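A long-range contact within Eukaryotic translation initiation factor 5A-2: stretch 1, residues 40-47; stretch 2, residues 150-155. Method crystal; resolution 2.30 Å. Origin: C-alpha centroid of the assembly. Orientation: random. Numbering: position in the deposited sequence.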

# COMPACT_ATOMS: atom_id res chain seq x y z
N ILE A 40 5.53 4.69 8.01
CA ILE A 40 6.20 4.21 9.20
C ILE A 40 5.61 2.84 9.54
O ILE A 40 4.45 2.58 9.22
CB ILE A 40 6.01 5.23 10.35
CG1 ILE A 40 6.96 4.97 11.52
CG2 ILE A 40 4.54 5.30 10.81
CD1 ILE A 40 6.70 5.89 12.73
N VAL A 41 6.40 1.96 10.13
CA VAL A 41 5.87 0.71 10.68
C VAL A 41 5.53 0.90 12.16
O VAL A 41 6.38 1.35 12.94
CB VAL A 41 6.87 -0.49 10.52
CG1 VAL A 41 6.32 -1.75 11.15
CG2 VAL A 41 7.21 -0.74 9.06
N ILE A 42 4.28 0.59 12.51
CA ILE A 42 3.81 0.56 13.89
C ILE A 42 3.15 -0.79 14.11
O ILE A 42 2.28 -1.18 13.33
CB ILE A 42 2.79 1.70 14.21
CG1 ILE A 42 3.39 3.07 13.89
CG2 ILE A 42 2.36 1.63 15.70
CD1 ILE A 42 2.40 4.25 14.02
N LYS A 43 3.60 -1.52 15.13
CA LYS A 43 3.08 -2.85 15.46
C LYS A 43 3.04 -3.77 14.23
O LYS A 43 2.04 -4.46 13.98
CB LYS A 43 1.68 -2.76 16.11
CG LYS A 43 1.51 -1.64 17.15
CD LYS A 43 1.56 -2.16 18.57
CE LYS A 43 0.17 -2.61 19.03
NZ LYS A 43 -0.81 -1.47 19.09
N ASN A 44 4.14 -3.75 13.48
CA ASN A 44 4.34 -4.54 12.26
C ASN A 44 3.32 -4.25 11.14
O ASN A 44 3.08 -5.08 10.28
CB ASN A 44 4.44 -6.05 12.59
CG ASN A 44 5.34 -6.83 11.61
OD1 ASN A 44 4.95 -7.89 11.12
ND2 ASN A 44 6.55 -6.31 11.33
N ARG A 45 2.75 -3.04 11.17
CA ARG A 45 1.75 -2.62 10.18
C ARG A 45 2.26 -1.41 9.40
O ARG A 45 2.77 -0.47 9.99
CB ARG A 45 0.40 -2.29 10.85
CG ARG A 45 -0.29 -3.47 11.55
CD ARG A 45 -0.64 -4.61 10.57
NE ARG A 45 -1.43 -4.11 9.46
CZ ARG A 45 -1.65 -4.75 8.32
NH1 ARG A 45 -1.12 -5.95 8.11
NH2 ARG A 45 -2.39 -4.19 7.37
N PRO A 46 2.15 -1.45 8.06
CA PRO A 46 2.55 -0.27 7.28
C PRO A 46 1.50 0.83 7.35
O PRO A 46 0.34 0.61 7.01
CB PRO A 46 2.70 -0.82 5.85
CG PRO A 46 1.77 -2.06 5.82
CD PRO A 46 1.70 -2.59 7.23
N CYS A 47 1.89 2.02 7.83
CA CYS A 47 0.93 3.10 8.03
C CYS A 47 1.39 4.37 7.36
O CYS A 47 2.59 4.62 7.28
CB CYS A 47 0.72 3.37 9.53
SG CYS A 47 0.37 1.93 10.52
N SER A 150 1.30 -2.51 -2.72
CA SER A 150 2.01 -3.55 -1.97
C SER A 150 2.94 -2.98 -0.90
O SER A 150 3.64 -1.99 -1.11
CB SER A 150 2.78 -4.47 -2.91
OG SER A 150 3.81 -3.76 -3.56
N SER A 151 2.94 -3.63 0.26
CA SER A 151 3.82 -3.27 1.36
C SER A 151 3.90 -4.43 2.33
O SER A 151 2.87 -5.00 2.69
CB SER A 151 3.30 -2.02 2.09
OG SER A 151 4.28 -1.45 2.93
N MET A 152 5.13 -4.79 2.70
CA MET A 152 5.40 -5.77 3.76
C MET A 152 4.78 -7.15 3.48
O MET A 152 4.24 -7.80 4.39
CB MET A 152 4.98 -5.20 5.12
CG MET A 152 5.81 -3.97 5.52
SD MET A 152 5.48 -3.36 7.17
CE MET A 152 6.38 -4.52 8.20
N GLY A 153 4.87 -7.59 2.23
CA GLY A 153 4.33 -8.89 1.80
C GLY A 153 2.82 -8.96 1.64
O GLY A 153 2.24 -10.05 1.53
N GLU A 154 2.17 -7.80 1.63
CA GLU A 154 0.72 -7.70 1.59
C GLU A 154 0.33 -6.82 0.42
O GLU A 154 0.97 -5.81 0.15
CB GLU A 154 0.20 -7.14 2.91
CG GLU A 154 -1.32 -7.18 3.06
CD GLU A 154 -1.78 -7.02 4.52
OE1 GLU A 154 -1.00 -7.37 5.44
OE2 GLU A 154 -2.92 -6.56 4.73
N GLU A 155 -0.72 -7.20 -0.29
CA GLU A 155 -1.06 -6.57 -1.56
C GLU A 155 -2.55 -6.38 -1.67
O GLU A 155 -3.34 -7.22 -1.23
CB GLU A 155 -0.53 -7.39 -2.74
CG GLU A 155 0.99 -7.54 -2.76
CD GLU A 155 1.53 -8.15 -4.04
OE1 GLU A 155 1.35 -9.36 -4.26
OE2 GLU A 155 2.16 -7.41 -4.82

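Two β-hairpins can dock with no backbone hydrogen bond between them where each hairpin pairs its own strands, and this contact in Eukaryotic translation initiation factor 5A-2 is a clear case. In the first, a type I' turn from Ile42 to Arg45 is closed by Arg45 N to Ile42 O (2.9 Å) and Ile42 N to Arg45 O (3.1 Å); the next rung joins Ile40 N to Cys47 O and Cys47 N to Ile40 O, each at 3.0 Å. The second repeats the motif: Ser151 N reaches Glu154 O at 2.9 Å, and Glu154 N returns to Ser151 O at 3.1 Å. Gly153 suits its positive phi in that turn.

One hydrogen bond joins the stretches, and it is charged. Arg45 NH1 donates to Glu154 OE1 at 3.0 Å and 162°, with the carboxylate oxygen at the guanidinium edge, near its plane. Although the CA-to-CB bond of Arg45 points away, an m, m, m side chain brings its end back. NE and NH2 are satisfied elsewhere in the structure.

Packing around Met152 and Pro46 supplies most of the rest, partly apolar and partly against polar atoms. Met152, flexible and unbranched, places SD 3.7 Å from Val41 CG2 and 3.9 Å from Pro46 CD, while its CE lies 3.6 Å from Asn44 ND2. Pro46, buried and without an amide hydrogen to satisfy, also sets CB 3.4 Å from Ser151 OG, a hydroxyl hydrogen-bonded elsewhere.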